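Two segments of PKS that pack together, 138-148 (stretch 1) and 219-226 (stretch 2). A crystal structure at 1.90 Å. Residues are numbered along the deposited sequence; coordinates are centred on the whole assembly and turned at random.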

# COMPACT_ATOMS: atom_id res chain seq x y z
N VAL A 138 -9.48 1.08 -6.17
CA VAL A 138 -10.60 1.50 -6.99
C VAL A 138 -10.77 3.00 -6.88
O VAL A 138 -10.26 3.65 -5.97
N GLY A 139 -11.49 3.55 -7.84
CA GLY A 139 -11.70 4.98 -7.91
C GLY A 139 -12.77 5.44 -6.95
O GLY A 139 -13.31 4.65 -6.19
N LEU A 140 -13.03 6.74 -6.99
CA LEU A 140 -14.08 7.35 -6.20
C LEU A 140 -15.36 6.52 -6.30
O LEU A 140 -15.78 6.19 -7.41
N ASN A 141 -15.96 6.17 -5.17
CA ASN A 141 -17.16 5.33 -5.22
C ASN A 141 -18.39 6.19 -5.44
O ASN A 141 -19.05 6.61 -4.50
N THR A 142 -18.70 6.48 -6.70
CA THR A 142 -19.87 7.28 -7.02
C THR A 142 -21.15 6.43 -6.92
O THR A 142 -22.24 6.97 -6.87
N TYR A 143 -21.00 5.11 -6.89
CA TYR A 143 -22.15 4.21 -6.68
C TYR A 143 -22.75 4.42 -5.29
O TYR A 143 -23.96 4.48 -5.13
N LEU A 144 -21.87 4.53 -4.30
CA LEU A 144 -22.28 4.79 -2.93
C LEU A 144 -22.88 6.19 -2.81
O LEU A 144 -23.93 6.38 -2.19
N LEU A 145 -22.22 7.17 -3.40
CA LEU A 145 -22.67 8.55 -3.29
C LEU A 145 -23.98 8.80 -4.04
O LEU A 145 -24.85 9.50 -3.53
N HIS A 146 -24.12 8.25 -5.25
CA HIS A 146 -25.33 8.47 -6.06
C HIS A 146 -26.40 7.42 -5.79
O HIS A 146 -27.44 7.73 -5.21
N ASN A 147 -26.14 6.18 -6.20
CA ASN A 147 -27.15 5.12 -6.14
C ASN A 147 -27.59 4.73 -4.73
O ASN A 147 -28.75 4.40 -4.52
N LEU A 148 -26.66 4.77 -3.78
CA LEU A 148 -26.92 4.34 -2.41
C LEU A 148 -26.94 5.51 -1.43
O LEU A 148 -27.11 5.31 -0.22
N ALA A 219 -6.41 -2.51 -10.70
CA ALA A 219 -7.20 -1.36 -10.34
C ALA A 219 -8.46 -1.34 -11.18
O ALA A 219 -8.49 -1.92 -12.26
N ALA A 220 -9.50 -0.68 -10.67
CA ALA A 220 -10.76 -0.50 -11.42
C ALA A 220 -11.22 0.92 -11.25
O ALA A 220 -11.13 1.46 -10.16
N HIS A 221 -11.73 1.52 -12.31
CA HIS A 221 -12.35 2.84 -12.22
C HIS A 221 -13.62 2.81 -13.04
O HIS A 221 -13.58 2.65 -14.27
N ILE A 222 -14.76 2.93 -12.38
CA ILE A 222 -16.04 2.91 -13.08
C ILE A 222 -16.95 3.96 -12.48
O ILE A 222 -17.30 3.89 -11.30
N GLN A 223 -17.34 4.93 -13.30
CA GLN A 223 -18.28 5.95 -12.87
C GLN A 223 -19.68 5.38 -12.86
O GLN A 223 -20.10 4.72 -13.82
N ALA A 224 -20.42 5.61 -11.79
CA ALA A 224 -21.77 5.08 -11.71
C ALA A 224 -22.67 5.74 -12.76
O ALA A 224 -23.69 5.18 -13.11
N ASP A 225 -22.28 6.91 -13.26
CA ASP A 225 -23.08 7.58 -14.29
C ASP A 225 -22.39 7.59 -15.66
O ASP A 225 -22.58 8.52 -16.46
N GLN A 226 -21.61 6.56 -15.96
CA GLN A 226 -21.06 6.46 -17.31
C GLN A 226 -22.26 6.33 -18.24
O GLN A 226 -23.33 5.89 -17.82

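Two hydrogen bonds cross between the stretches. The straighter one uses a side chain: Ala 224 N donates to Thr 142 OG1 at 3.0 Å, with an N-H...O angle of 170°. Thr 142 points its CA-to-CB bond toward stretch 2, and its p rotamer (chi1 47°) places the hydroxyl at the backbone of Ala 224. The other is entirely backbone, Gly 139 N to Ala 220 O at 3.1 Å, and its angle of 136° makes it more bent. The same carbonyl receives a CA-H...O contact, Val 138 CA to Ala 220 O at 3.2 Å, beside the parallel bridge that pairs Val 138 with Ala 220.

That bridge puts both side chains on one face of the sheet, where Val 138 (m) brings CG1 to 4.2 Å from Ala 220 CB. One residue on, the His 221 ring (chi1 t, chi2 -101°) turns an edge to Gly 139, with CD2 4.3 Å from Gly 139 CA. The absence of a side chain matters here, because an ideal CB on Gly 139 would lie 2.7 Å from His 221 CD2, a clash.

Farther along, Ala 224 is the most heavily covered residue, losing 76 Å² of the 374 Å² buried in total. Ala 224 CB points toward the helix that starts at Thr 142 and lies 3.7 Å from Tyr 143 N, 4.3 Å from Tyr 143 CB and 3.5 Å from Asn 147 OD1. Tyr 143 (t) leaves sideways, with this methyl near the plane of its ring, at the edge; Asn 147 (m, chi2 69°) points toward stretch 2.

His 146, also m, directs its ring edge at Asp 225, and CE1 comes within 3.6 Å of OD2 of that p-rotamer aspartate. Behind the contact, Asn 141 OD1 caps the helix by accepting from Leu 144 N at 3.1 Å.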

# COMPACT_ATOMS: atom_id res chain seq x y z
CB VAL A 138 -11.92 0.80 -6.58
CG1 VAL A 138 -11.80 -0.72 -6.79
CG2 VAL A 138 -12.27 1.10 -5.14
CB LEU A 140 -14.35 8.77 -6.69
CG LEU A 140 -15.52 9.50 -6.04
CD1 LEU A 140 -15.25 9.79 -4.56
CD2 LEU A 140 -15.80 10.79 -6.81
CB ASN A 141 -17.30 4.49 -3.95
CG ASN A 141 -18.36 3.42 -4.09
OD1 ASN A 141 -19.10 3.40 -5.06
ND2 ASN A 141 -18.43 2.53 -3.11
CB THR A 142 -19.76 7.92 -8.42
OG1 THR A 142 -19.35 6.94 -9.38
CG2 THR A 142 -18.73 9.08 -8.40
CB TYR A 143 -21.72 2.75 -6.84
CG TYR A 143 -22.82 1.72 -6.94
CD1 TYR A 143 -23.56 1.57 -8.11
CD2 TYR A 143 -23.08 0.86 -5.89
CE1 TYR A 143 -24.54 0.60 -8.21
CE2 TYR A 143 -24.06 -0.11 -5.99
CZ TYR A 143 -24.78 -0.24 -7.15
OH TYR A 143 -25.75 -1.22 -7.25
CB LEU A 144 -21.08 4.64 -2.00
CG LEU A 144 -21.26 5.05 -0.54
CD1 LEU A 144 -22.27 4.16 0.16
CD2 LEU A 144 -19.92 5.01 0.18
CB LEU A 145 -21.58 9.49 -3.82
CG LEU A 145 -20.29 9.55 -3.00
CD1 LEU A 145 -19.19 10.36 -3.71
CD2 LEU A 145 -20.59 10.13 -1.63
CB HIS A 146 -25.00 8.45 -7.55
CG HIS A 146 -24.03 9.50 -7.99
ND1 HIS A 146 -23.69 9.69 -9.32
CD2 HIS A 146 -23.31 10.41 -7.29
CE1 HIS A 146 -22.82 10.67 -9.42
NE2 HIS A 146 -22.56 11.13 -8.20
CB ASN A 147 -26.62 3.88 -6.86
CG ASN A 147 -26.34 4.14 -8.33
OD1 ASN A 147 -25.42 4.86 -8.67
ND2 ASN A 147 -27.15 3.54 -9.20
CB LEU A 148 -25.87 3.32 -1.96
CG LEU A 148 -25.75 2.05 -2.79
CD1 LEU A 148 -24.68 1.15 -2.18
CD2 LEU A 148 -27.08 1.33 -2.84
CB ALA A 219 -6.41 -0.09 -10.52
CB ALA A 220 -11.83 -1.44 -10.91
CB HIS A 221 -11.45 3.95 -12.73
CG HIS A 221 -12.14 5.27 -12.86
ND1 HIS A 221 -12.59 5.76 -14.06
CD2 HIS A 221 -12.48 6.20 -11.93
CE1 HIS A 221 -13.17 6.94 -13.87
NE2 HIS A 221 -13.12 7.22 -12.58
CB ILE A 222 -16.75 1.56 -12.99
CG1 ILE A 222 -15.83 0.44 -13.49
CG2 ILE A 222 -18.03 1.59 -13.82
CD1 ILE A 222 -16.34 -0.93 -13.17
CB GLN A 223 -18.23 7.15 -13.80
CG GLN A 223 -16.88 7.78 -13.95
CD GLN A 223 -16.87 8.78 -15.07
OE1 GLN A 223 -17.27 8.48 -16.20
NE2 GLN A 223 -16.45 10.00 -14.76
CB ALA A 224 -22.36 5.29 -10.31
CB ASP A 225 -23.43 9.01 -13.86
CG ASP A 225 -22.21 9.88 -13.61
OD1 ASP A 225 -21.08 9.49 -13.99
OD2 ASP A 225 -22.37 10.98 -13.02
CB GLN A 226 -20.08 5.28 -17.47
CG GLN A 226 -20.67 3.91 -17.21
CD GLN A 226 -19.78 2.75 -17.69
OE1 GLN A 226 -18.67 2.96 -18.19
NE2 GLN A 226 -20.27 1.54 -17.54